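Side-chain contacts in ATP-dependent kinase YFH7 (Saccharomyces cerevisiae, PDB 2GA8), which acts as an ATP-dependent kinase that could be involved in endoplasmic reticulum membrane assembly: residues Asp21-Cys26 with Lys228-Thr233; Ala133-Ala138 with Thr250-Cys255; Gly185-Phe190 with Leu270-Glu275; Ile297-Thr302 with Glu324-Asn329. One frame throughout, in Å; residues are numbered along the deposited sequence.

Contact 1. Residues Asp21-Cys26 with Lys228-Thr233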
loop_
_atom_site.group_PDB
_atom_site.type_symbol
_atom_site.label_atom_id
_atom_site.label_comp_id
_atom_site.label_asym_id
_atom_site.label_seq_id
_atom_site.Cartn_x
_atom_site.Cartn_y
_atom_site.Cartn_z
ATOM N N ASP A 21 7.893 -14.307 -15.794
ATOM C CA ASP A 21 6.807 -13.474 -16.302
ATOM C C ASP A 21 6.582 -12.164 -15.561
ATOM O O ASP A 21 6.034 -11.212 -16.123
ATOM C CB ASP A 21 5.498 -14.266 -16.283
ATOM C CG ASP A 21 5.565 -15.522 -17.123
ATOM O OD1 ASP A 21 5.814 -15.405 -18.340
ATOM O OD2 ASP A 21 5.371 -16.624 -16.568
ATOM N N ASN A 22 6.989 -12.112 -14.299
ATOM C CA ASN A 22 6.783 -10.905 -13.502
ATOM C C ASN A 22 8.005 -10.579 -12.671
ATOM O O ASN A 22 8.577 -11.459 -12.026
ATOM C CB ASN A 22 5.586 -11.080 -12.557
ATOM C CG ASN A 22 4.276 -11.286 -13.297
ATOM O OD1 ASN A 22 3.882 -12.416 -13.597
ATOM N ND2 ASN A 22 3.594 -10.188 -13.593
ATOM N N TYR A 23 8.391 -9.311 -12.674
ATOM C CA TYR A 23 9.547 -8.878 -11.903
ATOM C C TYR A 23 9.248 -8.963 -10.410
ATOM O O TYR A 23 10.130 -9.242 -9.595
ATOM C CB TYR A 23 9.922 -7.442 -12.246
ATOM C CG TYR A 23 11.239 -7.043 -11.627
ATOM C CD1 TYR A 23 12.435 -7.564 -12.113
ATOM C CD2 TYR A 23 11.289 -6.181 -10.532
ATOM C CE1 TYR A 23 13.643 -7.241 -11.530
ATOM C CE2 TYR A 23 12.502 -5.848 -9.936
ATOM C CZ TYR A 23 13.674 -6.385 -10.445
ATOM O OH TYR A 23 14.875 -6.060 -9.869
ATOM N N ARG A 24 8.000 -8.696 -10.048
ATOM C CA ARG A 24 7.611 -8.760 -8.653
ATOM C C ARG A 24 6.196 -9.283 -8.489
ATOM O O ARG A 24 5.379 -9.208 -9.408
ATOM C CB ARG A 24 7.768 -7.380 -7.989
ATOM C CG ARG A 24 7.353 -6.207 -8.858
ATOM C CD ARG A 24 7.463 -4.864 -8.138
ATOM N NE ARG A 24 8.810 -4.571 -7.655
ATOM C CZ ARG A 24 9.394 -3.378 -7.727
ATOM N NH1 ARG A 24 8.760 -2.350 -8.272
ATOM N NH2 ARG A 24 10.608 -3.202 -7.226
ATOM N N VAL A 25 5.916 -9.853 -7.326
ATOM C CA VAL A 25 4.585 -10.367 -7.061
ATOM C C VAL A 25 3.969 -9.477 -5.997
ATOM O O VAL A 25 4.674 -8.919 -5.160
ATOM C CB VAL A 25 4.628 -11.824 -6.573
ATOM C CG1 VAL A 25 5.251 -12.706 -7.654
ATOM C CG2 VAL A 25 5.410 -11.920 -5.286
ATOM N N CYS A 26 2.655 -9.325 -6.049
ATOM C CA CYS A 26 1.969 -8.480 -5.086
ATOM C C CYS A 26 1.045 -9.292 -4.207
ATOM O O CYS A 26 0.507 -10.315 -4.623
ATOM C CB CYS A 26 1.150 -7.401 -5.801
ATOM S SG CYS A 26 2.145 -6.147 -6.660
ATOM N N LYS A 228 19.584 -13.838 -9.412
ATOM C CA LYS A 228 20.222 -13.652 -10.710
ATOM C C LYS A 228 19.399 -12.803 -11.675
ATOM O O LYS A 228 19.809 -12.596 -12.812
ATOM C CB LYS A 228 20.484 -15.013 -11.365
ATOM C CG LYS A 228 21.412 -15.938 -10.590
ATOM C CD LYS A 228 22.802 -15.341 -10.459
ATOM C CE LYS A 228 23.775 -16.330 -9.835
ATOM N NZ LYS A 228 25.095 -15.696 -9.570
ATOM N N THR A 229 18.254 -12.298 -11.228
ATOM C CA THR A 229 17.392 -11.532 -12.121
ATOM C C THR A 229 16.987 -10.120 -11.696
ATOM O O THR A 229 15.993 -9.586 -12.195
ATOM C CB THR A 229 16.117 -12.338 -12.443
ATOM O OG1 THR A 229 15.480 -12.734 -11.222
ATOM C CG2 THR A 229 16.472 -13.585 -13.251
ATOM N N PHE A 230 17.741 -9.524 -10.780
ATOM C CA PHE A 230 17.466 -8.160 -10.354
ATOM C C PHE A 230 17.778 -7.305 -11.577
ATOM O O PHE A 230 18.657 -7.656 -12.373
ATOM C CB PHE A 230 18.381 -7.762 -9.192
ATOM C CG PHE A 230 18.034 -8.415 -7.884
ATOM C CD1 PHE A 230 16.818 -8.145 -7.254
ATOM C CD2 PHE A 230 18.940 -9.269 -7.255
ATOM C CE1 PHE A 230 16.512 -8.711 -6.017
ATOM C CE2 PHE A 230 18.644 -9.840 -6.018
ATOM C CZ PHE A 230 17.428 -9.561 -5.395
ATOM N N SER A 231 17.070 -6.191 -11.735
ATOM C CA SER A 231 17.284 -5.328 -12.892
ATOM C C SER A 231 17.676 -3.892 -12.549
ATOM O O SER A 231 17.057 -3.247 -11.701
ATOM C CB SER A 231 16.029 -5.304 -13.764
ATOM O OG SER A 231 16.199 -4.422 -14.861
ATOM N N GLN A 232 18.700 -3.393 -13.232
ATOM C CA GLN A 232 19.172 -2.033 -13.015
ATOM C C GLN A 232 18.160 -1.007 -13.538
ATOM O O GLN A 232 18.243 0.174 -13.210
ATOM C CB GLN A 232 20.516 -1.837 -13.724
ATOM C CG GLN A 232 21.244 -0.554 -13.363
ATOM C CD GLN A 232 21.557 -0.462 -11.879
ATOM O OE1 GLN A 232 22.088 -1.402 -11.286
ATOM N NE2 GLN A 232 21.236 0.677 -11.276
ATOM N N THR A 233 17.200 -1.458 -14.336
ATOM C CA THR A 233 16.206 -0.550 -14.915
ATOM C C THR A 233 15.081 -0.124 -13.979
ATOM O O THR A 233 14.314 0.775 -14.312
ATOM C CB THR A 233 15.542 -1.163 -16.155
ATOM O OG1 THR A 233 14.776 -2.309 -15.766
ATOM C CG2 THR A 233 16.593 -1.569 -17.173
#

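Contact 2. Residues Ala133-Ala138 with Thr250-Cys255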
loop_
_atom_site.group_PDB
_atom_site.type_symbol
_atom_site.label_atom_id
_atom_site.label_comp_id
_atom_site.label_asym_id
_atom_site.label_seq_id
_atom_site.Cartn_x
_atom_site.Cartn_y
_atom_site.Cartn_z
ATOM N N ALA A 133 2.252 12.304 -1.712
ATOM C CA ALA A 133 3.083 12.147 -2.896
ATOM C C ALA A 133 3.883 10.850 -2.934
ATOM O O ALA A 133 4.339 10.346 -1.903
ATOM C CB ALA A 133 4.044 13.339 -3.023
ATOM N N ILE A 134 4.026 10.319 -4.143
ATOM C CA ILE A 134 4.824 9.126 -4.409
ATOM C C ILE A 134 6.066 9.737 -5.052
ATOM O O ILE A 134 5.945 10.645 -5.874
ATOM C CB ILE A 134 4.141 8.199 -5.437
ATOM C CG1 ILE A 134 2.864 7.608 -4.835
ATOM C CG2 ILE A 134 5.110 7.099 -5.880
ATOM C CD1 ILE A 134 1.943 6.976 -5.866
ATOM N N ARG A 135 7.250 9.267 -4.674
ATOM C CA ARG A 135 8.479 9.812 -5.240
ATOM C C ARG A 135 9.287 8.740 -5.945
ATOM O O ARG A 135 9.466 7.641 -5.426
ATOM C CB ARG A 135 9.321 10.475 -4.147
ATOM C CG ARG A 135 8.667 11.719 -3.563
ATOM C CD ARG A 135 9.616 12.483 -2.652
ATOM N NE ARG A 135 9.037 13.757 -2.233
ATOM C CZ ARG A 135 7.956 13.873 -1.469
ATOM N NH1 ARG A 135 7.330 12.787 -1.030
ATOM N NH2 ARG A 135 7.491 15.074 -1.154
ATOM N N ILE A 136 9.760 9.068 -7.141
ATOM C CA ILE A 136 10.541 8.134 -7.937
ATOM C C ILE A 136 11.920 8.731 -8.208
ATOM O O ILE A 136 12.032 9.861 -8.685
ATOM C CB ILE A 136 9.835 7.844 -9.271
ATOM C CG1 ILE A 136 8.380 7.437 -9.006
ATOM C CG2 ILE A 136 10.560 6.728 -10.017
ATOM C CD1 ILE A 136 7.553 7.285 -10.253
ATOM N N ALA A 137 12.967 7.973 -7.900
ATOM C CA ALA A 137 14.333 8.443 -8.107
ATOM C C ALA A 137 14.919 7.930 -9.422
ATOM O O ALA A 137 14.198 7.746 -10.403
ATOM C CB ALA A 137 15.208 8.013 -6.939
ATOM N N ALA A 138 16.229 7.708 -9.437
ATOM C CA ALA A 138 16.917 7.216 -10.627
ATOM C C ALA A 138 17.630 5.900 -10.336
ATOM O O ALA A 138 18.591 5.861 -9.565
ATOM C CB ALA A 138 17.918 8.255 -11.120
ATOM N N THR A 250 3.338 11.203 6.239
ATOM C CA THR A 250 4.701 11.707 6.160
ATOM C C THR A 250 5.392 11.070 4.951
ATOM O O THR A 250 5.141 9.914 4.617
ATOM C CB THR A 250 5.482 11.395 7.457
ATOM O OG1 THR A 250 6.820 11.897 7.345
ATOM C CG2 THR A 250 5.514 9.902 7.720
ATOM N N PRO A 251 6.273 11.826 4.281
ATOM C CA PRO A 251 7.018 11.390 3.097
ATOM C C PRO A 251 8.018 10.245 3.214
ATOM O O PRO A 251 8.581 9.976 4.277
ATOM C CB PRO A 251 7.692 12.677 2.629
ATOM C CG PRO A 251 7.972 13.373 3.916
ATOM C CD PRO A 251 6.664 13.198 4.657
ATOM N N ASP A 252 8.216 9.585 2.077
ATOM C CA ASP A 252 9.151 8.478 1.907
ATOM C C ASP A 252 9.414 7.575 3.108
ATOM O O ASP A 252 10.560 7.423 3.531
ATOM C CB ASP A 252 10.484 9.032 1.402
ATOM C CG ASP A 252 10.301 10.162 0.413
ATOM O OD1 ASP A 252 9.435 10.041 -0.480
ATOM O OD2 ASP A 252 11.027 11.173 0.525
ATOM N N GLN A 253 8.368 6.956 3.643
ATOM C CA GLN A 253 8.529 6.067 4.788
ATOM C C GLN A 253 8.839 4.647 4.347
ATOM O O GLN A 253 9.402 3.855 5.106
ATOM C CB GLN A 253 7.264 6.078 5.648
ATOM C CG GLN A 253 7.016 7.412 6.315
ATOM C CD GLN A 253 8.078 7.746 7.347
ATOM O OE1 GLN A 253 8.382 8.913 7.585
ATOM N NE2 GLN A 253 8.636 6.719 7.976
ATOM N N TYR A 254 8.470 4.321 3.114
ATOM C CA TYR A 254 8.717 2.991 2.592
ATOM C C TYR A 254 9.347 3.096 1.215
ATOM O O TYR A 254 8.854 3.819 0.353
ATOM C CB TYR A 254 7.405 2.207 2.512
ATOM C CG TYR A 254 6.649 2.183 3.819
ATOM C CD1 TYR A 254 6.976 1.271 4.821
ATOM C CD2 TYR A 254 5.633 3.107 4.072
ATOM C CE1 TYR A 254 6.307 1.279 6.045
ATOM C CE2 TYR A 254 4.966 3.127 5.285
ATOM C CZ TYR A 254 5.307 2.212 6.268
ATOM O OH TYR A 254 4.646 2.234 7.474
ATOM N N CYS A 255 10.455 2.393 1.021
ATOM C CA CYS A 255 11.122 2.403 -0.267
ATOM C C CYS A 255 10.980 1.059 -0.956
ATOM O O CYS A 255 11.272 0.014 -0.370
ATOM C CB CYS A 255 12.612 2.703 -0.127
ATOM S SG CYS A 255 13.474 2.549 -1.721
HETATM O O HOH W 1 6.649 9.429 -0.525
#

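Contact 3. Residues Gly185-Phe190 with Leu270-Glu275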
loop_
_atom_site.group_PDB
_atom_site.type_symbol
_atom_site.label_atom_id
_atom_site.label_comp_id
_atom_site.label_asym_id
_atom_site.label_seq_id
_atom_site.Cartn_x
_atom_site.Cartn_y
_atom_site.Cartn_z
ATOM N N GLY A 185 -11.256 8.089 8.011
ATOM C CA GLY A 185 -11.016 6.661 7.979
ATOM C C GLY A 185 -11.969 6.024 6.987
ATOM O O GLY A 185 -11.867 4.840 6.685
ATOM N N SER A 186 -12.917 6.814 6.492
ATOM C CA SER A 186 -13.871 6.314 5.509
ATOM C C SER A 186 -13.126 6.272 4.183
ATOM O O SER A 186 -12.076 6.899 4.038
ATOM C CB SER A 186 -15.071 7.255 5.385
ATOM O OG SER A 186 -14.696 8.475 4.774
ATOM N N PRO A 187 -13.657 5.533 3.201
ATOM C CA PRO A 187 -13.017 5.427 1.888
ATOM C C PRO A 187 -12.748 6.786 1.246
ATOM O O PRO A 187 -11.768 6.955 0.527
ATOM C CB PRO A 187 -14.021 4.607 1.083
ATOM C CG PRO A 187 -14.647 3.733 2.121
ATOM C CD PRO A 187 -14.860 4.683 3.269
ATOM N N SER A 188 -13.620 7.753 1.513
ATOM C CA SER A 188 -13.481 9.082 0.935
ATOM C C SER A 188 -12.456 9.984 1.612
ATOM O O SER A 188 -12.250 11.117 1.169
ATOM C CB SER A 188 -14.842 9.791 0.912
ATOM O OG SER A 188 -15.312 10.025 2.227
ATOM N N THR A 189 -11.808 9.498 2.669
ATOM C CA THR A 189 -10.809 10.311 3.365
ATOM C C THR A 189 -9.374 9.883 3.059
ATOM O O THR A 189 -8.452 10.195 3.808
ATOM C CB THR A 189 -11.025 10.311 4.909
ATOM O OG1 THR A 189 -10.964 8.975 5.416
ATOM C CG2 THR A 189 -12.369 10.930 5.256
ATOM N N PHE A 190 -9.197 9.180 1.944
ATOM C CA PHE A 190 -7.881 8.715 1.492
ATOM C C PHE A 190 -7.707 9.186 0.055
ATOM O O PHE A 190 -8.691 9.312 -0.682
ATOM C CB PHE A 190 -7.806 7.187 1.473
ATOM C CG PHE A 190 -7.734 6.553 2.824
ATOM C CD1 PHE A 190 -6.503 6.231 3.389
ATOM C CD2 PHE A 190 -8.898 6.238 3.519
ATOM C CE1 PHE A 190 -6.433 5.598 4.624
ATOM C CE2 PHE A 190 -8.840 5.606 4.756
ATOM C CZ PHE A 190 -7.607 5.282 5.312
ATOM N N LEU A 270 -8.619 -2.087 -0.089
ATOM C CA LEU A 270 -7.996 -2.651 -1.278
ATOM C C LEU A 270 -8.921 -3.547 -2.091
ATOM O O LEU A 270 -8.607 -3.871 -3.233
ATOM C CB LEU A 270 -6.735 -3.428 -0.899
ATOM C CG LEU A 270 -5.761 -2.621 -0.037
ATOM C CD1 LEU A 270 -4.507 -3.441 0.232
ATOM C CD2 LEU A 270 -5.419 -1.319 -0.741
ATOM N N LEU A 271 -10.051 -3.941 -1.503
ATOM C CA LEU A 271 -11.027 -4.798 -2.179
ATOM C C LEU A 271 -12.421 -4.173 -2.092
ATOM O O LEU A 271 -13.433 -4.877 -2.084
ATOM C CB LEU A 271 -11.048 -6.189 -1.530
ATOM C CG LEU A 271 -9.779 -7.035 -1.689
ATOM C CD1 LEU A 271 -9.893 -8.285 -0.831
ATOM C CD2 LEU A 271 -9.580 -7.396 -3.165
ATOM N N TYR A 272 -12.452 -2.845 -2.052
ATOM C CA TYR A 272 -13.691 -2.070 -1.933
ATOM C C TYR A 272 -14.252 -1.793 -3.333
ATOM O O TYR A 272 -13.542 -1.273 -4.190
ATOM C CB TYR A 272 -13.371 -0.769 -1.199
ATOM C CG TYR A 272 -14.547 -0.104 -0.544
ATOM C CD1 TYR A 272 -15.080 -0.600 0.649
ATOM C CD2 TYR A 272 -15.119 1.038 -1.099
ATOM C CE1 TYR A 272 -16.152 0.036 1.274
ATOM C CE2 TYR A 272 -16.189 1.676 -0.485
ATOM C CZ TYR A 272 -16.698 1.170 0.702
ATOM O OH TYR A 272 -17.744 1.811 1.320
ATOM N N ASP A 273 -15.525 -2.128 -3.551
ATOM C CA ASP A 273 -16.154 -1.985 -4.871
ATOM C C ASP A 273 -16.600 -0.606 -5.350
ATOM O O ASP A 273 -17.477 -0.504 -6.216
ATOM C CB ASP A 273 -17.348 -2.950 -4.988
ATOM C CG ASP A 273 -18.505 -2.588 -4.058
ATOM O OD1 ASP A 273 -18.556 -1.445 -3.561
ATOM O OD2 ASP A 273 -19.384 -3.450 -3.835
ATOM N N GLN A 274 -15.995 0.453 -4.829
ATOM C CA GLN A 274 -16.381 1.792 -5.242
ATOM C C GLN A 274 -15.220 2.620 -5.762
ATOM O O GLN A 274 -14.059 2.375 -5.421
ATOM C CB GLN A 274 -17.042 2.531 -4.078
ATOM C CG GLN A 274 -18.320 1.883 -3.589
ATOM C CD GLN A 274 -19.394 1.851 -4.653
ATOM O OE1 GLN A 274 -19.724 2.880 -5.245
ATOM N NE2 GLN A 274 -19.951 0.667 -4.899
ATOM N N GLU A 275 -15.570 3.608 -6.581
ATOM C CA GLU A 275 -14.637 4.543 -7.200
ATOM C C GLU A 275 -13.263 3.984 -7.581
ATOM O O GLU A 275 -13.177 2.968 -8.260
ATOM C CB GLU A 275 -14.487 5.788 -6.319
ATOM C CG GLU A 275 -14.266 5.505 -4.843
ATOM C CD GLU A 275 -13.140 6.338 -4.275
ATOM O OE1 GLU A 275 -12.086 6.416 -4.943
ATOM O OE2 GLU A 275 -13.305 6.903 -3.171
HETATM O O HOH W 2 -11.349 8.339 -1.914
#

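Contact 4. Residues Ile297-Thr302 with Glu324-Asn329. With SO4 (sulfate ion), chain H.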
loop_
_atom_site.group_PDB
_atom_site.type_symbol
_atom_site.label_atom_id
_atom_site.label_comp_id
_atom_site.label_asym_id
_atom_site.label_seq_id
_atom_site.Cartn_x
_atom_site.Cartn_y
_atom_site.Cartn_z
ATOM N N ILE A 297 -12.760 -11.460 10.981
ATOM C CA ILE A 297 -12.539 -11.197 12.396
ATOM C C ILE A 297 -13.407 -11.931 13.407
ATOM O O ILE A 297 -14.482 -12.442 13.092
ATOM C CB ILE A 297 -12.694 -9.686 12.708
ATOM C CG1 ILE A 297 -14.158 -9.269 12.535
ATOM C CG2 ILE A 297 -11.804 -8.866 11.789
ATOM C CD1 ILE A 297 -14.455 -7.844 12.971
ATOM N N ASP A 298 -12.887 -11.979 14.630
ATOM C CA ASP A 298 -13.573 -12.551 15.778
ATOM C C ASP A 298 -14.185 -11.260 16.306
ATOM O O ASP A 298 -13.471 -10.395 16.816
ATOM C CB ASP A 298 -12.556 -13.111 16.777
ATOM C CG ASP A 298 -13.192 -13.548 18.082
ATOM O OD1 ASP A 298 -13.916 -12.734 18.700
ATOM O OD2 ASP A 298 -12.959 -14.702 18.498
ATOM N N TYR A 299 -15.496 -11.114 16.152
ATOM C CA TYR A 299 -16.175 -9.896 16.568
ATOM C C TYR A 299 -15.830 -9.392 17.968
ATOM O O TYR A 299 -15.346 -8.273 18.130
ATOM C CB TYR A 299 -17.689 -10.070 16.469
ATOM C CG TYR A 299 -18.441 -8.758 16.469
ATOM C CD1 TYR A 299 -18.610 -8.036 15.290
ATOM C CD2 TYR A 299 -18.972 -8.229 17.647
ATOM C CE1 TYR A 299 -19.292 -6.826 15.276
ATOM C CE2 TYR A 299 -19.654 -7.011 17.645
ATOM C CZ TYR A 299 -19.813 -6.320 16.452
ATOM O OH TYR A 299 -20.513 -5.136 16.424
ATOM N N GLU A 300 -16.091 -10.215 18.978
ATOM C CA GLU A 300 -15.827 -9.825 20.358
ATOM C C GLU A 300 -14.404 -9.356 20.635
ATOM O O GLU A 300 -14.203 -8.297 21.233
ATOM C CB GLU A 300 -16.184 -10.974 21.304
ATOM C CG GLU A 300 -17.655 -11.014 21.686
ATOM C CD GLU A 300 -18.052 -9.853 22.582
ATOM O OE1 GLU A 300 -19.244 -9.756 22.949
ATOM O OE2 GLU A 300 -17.171 -9.035 22.923
ATOM N N ALA A 301 -13.421 -10.144 20.213
ATOM C CA ALA A 301 -12.023 -9.795 20.436
ATOM C C ALA A 301 -11.638 -8.520 19.696
ATOM O O ALA A 301 -10.862 -7.707 20.196
ATOM C CB ALA A 301 -11.123 -10.940 19.999
ATOM N N THR A 302 -12.176 -8.346 18.496
ATOM C CA THR A 302 -11.860 -7.164 17.718
ATOM C C THR A 302 -12.554 -5.947 18.314
ATOM O O THR A 302 -11.985 -4.856 18.360
ATOM C CB THR A 302 -12.286 -7.340 16.253
ATOM O OG1 THR A 302 -11.647 -8.504 15.715
ATOM C CG2 THR A 302 -11.874 -6.122 15.435
ATOM N N GLU A 324 -19.376 0.835 22.159
ATOM C CA GLU A 324 -20.567 1.405 21.539
ATOM C C GLU A 324 -20.237 2.016 20.183
ATOM O O GLU A 324 -20.974 1.828 19.219
ATOM C CB GLU A 324 -21.185 2.472 22.444
ATOM C CG GLU A 324 -22.309 3.274 21.790
ATOM C CD GLU A 324 -23.479 2.409 21.354
ATOM O OE1 GLU A 324 -24.127 1.797 22.230
ATOM O OE2 GLU A 324 -23.755 2.342 20.135
ATOM N N LYS A 325 -19.132 2.754 20.115
ATOM C CA LYS A 325 -18.719 3.376 18.862
ATOM C C LYS A 325 -18.427 2.296 17.826
ATOM O O LYS A 325 -18.737 2.451 16.646
ATOM C CB LYS A 325 -17.473 4.242 19.073
ATOM C CG LYS A 325 -16.968 4.887 17.793
ATOM C CD LYS A 325 -15.783 5.801 18.031
ATOM C CE LYS A 325 -15.287 6.393 16.719
ATOM N NZ LYS A 325 -14.130 7.307 16.917
ATOM N N PHE A 326 -17.821 1.204 18.275
ATOM C CA PHE A 326 -17.491 0.094 17.393
ATOM C C PHE A 326 -18.766 -0.515 16.817
ATOM O O PHE A 326 -18.880 -0.723 15.613
ATOM C CB PHE A 326 -16.724 -0.979 18.167
ATOM C CG PHE A 326 -16.313 -2.159 17.333
ATOM C CD1 PHE A 326 -15.163 -2.109 16.548
ATOM C CD2 PHE A 326 -17.064 -3.334 17.350
ATOM C CE1 PHE A 326 -14.768 -3.207 15.799
ATOM C CE2 PHE A 326 -16.679 -4.439 16.603
ATOM C CZ PHE A 326 -15.526 -4.379 15.826
ATOM N N ARG A 327 -19.727 -0.801 17.691
ATOM C CA ARG A 327 -20.980 -1.409 17.260
ATOM C C ARG A 327 -21.816 -0.548 16.319
ATOM O O ARG A 327 -22.443 -1.071 15.395
ATOM C CB ARG A 327 -21.831 -1.780 18.478
ATOM C CG ARG A 327 -21.179 -2.776 19.424
ATOM C CD ARG A 327 -22.197 -3.283 20.436
ATOM N NE ARG A 327 -22.823 -2.196 21.187
ATOM C CZ ARG A 327 -22.457 -1.823 22.411
ATOM N NH1 ARG A 327 -21.466 -2.451 23.029
ATOM N NH2 ARG A 327 -23.084 -0.822 23.015
ATOM N N SER A 328 -21.825 0.762 16.545
ATOM C CA SER A 328 -22.626 1.667 15.727
ATOM C C SER A 328 -21.958 2.208 14.466
ATOM O O SER A 328 -22.640 2.727 13.584
ATOM C CB SER A 328 -23.112 2.845 16.574
ATOM O OG SER A 328 -22.029 3.632 17.032
ATOM N N ASN A 329 -20.635 2.093 14.377
ATOM C CA ASN A 329 -19.912 2.596 13.210
ATOM C C ASN A 329 -19.496 1.461 12.278
ATOM O O ASN A 329 -18.569 0.712 12.583
ATOM C CB ASN A 329 -18.668 3.363 13.657
ATOM C CG ASN A 329 -18.061 4.179 12.537
ATOM O OD1 ASN A 329 -18.139 3.806 11.366
ATOM N ND2 ASN A 329 -17.438 5.298 12.892
HETATM S S SO4 H . -21.527 -2.900 26.822
HETATM O O1 SO4 H . -22.150 -1.636 27.261
HETATM O O2 SO4 H . -20.567 -2.623 25.736
HETATM O O3 SO4 H . -20.814 -3.518 27.956
HETATM O O4 SO4 H . -22.571 -3.821 26.333
#

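Contact 1. Residues Asp21-Cys26 with Lys228-Thr233
The hydroxyl of Y23 meets the backbone amide of S231 in a nearly straight hydrogen bond, S231 N to Y23 OH 2.9 Å with an angle of 161°. Y23 reaches it because CG stands anti to the backbone N (chi1 -171°), which carries the ring across to residues 228-233 although the CB bond does not aim there. This end is buried and close: Y23 OH also lies 3.4 Å from F230 CA and at the edge of the F230 ring, while S231 CB packs 3.8 Å from Y23 CE1. K258 O takes a second hydrogen bond with the phenol, so tyrosine suits a place where a buried amide and a carbonyl both need a partner. A phenylalanine here would probably leave S231 N without its acceptor and K258 O without its mate. The contact joins the loop entering strand 25-30 of the parallel P-loop sheet to strand 230-231, which pairs in parallel with strand 65-66. S231 OG accepts from T233 N at 3.2 Å, an ST turn, and also bonds to D67. Toward the partly exposed T229 the fit is looser: its carbonyl nears the ring edge, T229 O to Y23 CE1 3.4 Å, while OG1 turns to K225 and R261.

Contact 2. Residues Ala133-Ala138 with Thr250-Cys255
R135 and D252 meet chiefly through one carboxylate oxygen: D252 OD1 sits 3.3 Å from R135 CD and 3.5 Å from R135 NH1, the latter a rather long salt bridge. The two side chains cross at about a right angle, with guanidinium and carboxylate planes 84° apart, so there is no flat two-pronged pairing; the oxygen nestles against the aliphatic part of the arginine as well as facing its charge. R135 chi1 of -67° sets CG beside the backbone N, and the chain then runs extended from CG to NE, passing along OD1 before NH1 reaches it. P251 runs alongside the arginine, with its CB 3.7 Å from R135 NH1. An arginine suits this spot because its methylene chain can pack on the acid while the guanidinium end lies by P251, near the partly exposed surface.

In the next layer, water 1 bridges the backbones, lying 2.8 Å from A133 O and accepting from D252 N at 3.0 Å. D252 OD2 is held by the hydroxyethyl end of the modified cysteine at position 121. R135 pairs through its backbone with F238, whose strand 237-243 runs between the two segments, and D252 packs on F238. The flanking I134 and I136 turn the other way, to helix 192-206. D252 itself occupies a corner of the chain, and immediately after it Q253 and Y254 both face V239: a classic beta bulge in strand 248-256, an outermost strand of this mixed sheet.

Contact 3. Residues Gly185-Phe190 with Leu270-Glu275
P187 lays its ring carbon CG over the face of Y272, a CH-pi contact with CG 3.9 Å from the centroid of the Y272 ring and 27° off the ring normal. It joins two loops of the P-loop kinase fold, the one before helix 192-206 and the one between strand 262-267 and helix 275-285. Along the first loop, G185 has backbone angles at which a beta carbon would press on the preceding carbonyl oxygen, and its N-H bonds to T189 OG1 at 2.8 Å. S186 O opens a type I turn, accepting from T189 N at 2.9 Å and from T189 OG1 at 2.7 Å, the hydroxyl in the carbonyl plane on a lone pair. P187 suits the second position of that turn, where its ring fixes phi. Its carbonyl is linked through water 2 to E275: the water lies 2.8 Å from P187 O and 2.7 Å from E275 OE2, while E275 OE1 bonds to S192. F190 closes the segment with its ring edge-to-face against H165. Y272, whose hydroxyl is held by D336, has chi1 -158°, which swings the ring out beneath the proline. An alanine at Y272 would probably strip P187 of its aromatic platform and leave D336 without that hydroxyl. P187 CG rides off-centre toward the ring rim, nearest to Y272 CZ at 3.6 Å.

Contact 4. Residues Ile297-Thr302 with Glu324-Asn329
Y299 and F326 both carry CG anti to the backbone N (chi1 -162° and -179°), which throws their rings into the space between helices 299-312 and 319-328. There they overlap at their ends, coming from opposite helices, and form a T-shaped (edge-to-face) stack: the edge of F326 addresses the face of Y299, with the Y299 and F326 centroids 5.3 Å apart, the planes at 64°, and F326 CE2 3.7 Å from Y299 CZ. F326 is buried, and T302 adds a methyl, T302 CG2 lying 4.1 Å from F326 CZ. The same threonine spends its OG1 on D298 O, 2.8 Å away. D298 is the N-cap of helix 299-312, its OD1 accepting from A301 N at 3.0 Å. On the solvent side Y299 OH rests against the aliphatic start of R327, and the guanidinium turns outward. R327 NH1 donates to sulfate O2 at 2.9 Å, edge-on, while R327 NH2 makes a weak bond within a salt bridge to E324 OE1. The chemistry is thus split: aromatic and methyl groups fill the inner side, and R327, between a carboxylate and a sulfate probably taken from the crystallisation liquor, is likely to have its charge balanced at the surface.

The ATP site, inferred by similarity at the loop following strand 25-30, orders the four contacts. Contact 1 lies where the chain enters that strand, contacts 3 and 4 toward the loop it leads into. The side chain of T302 in contact 4 comes within about 4 Å of G34, and that of P187 in contact 3 within about 10 Å of that of P33; the centres of these two contacts are about 20 Å apart. Contacts 1 and 2 lie away from the site, their centres also about 20 Å apart. Contacts 1 and 4 are the farthest pair, about 41 Å between centres, across the middle of the chain. Contacts 1, 2 and 3 interleave along the sequence; contact 4 follows after them.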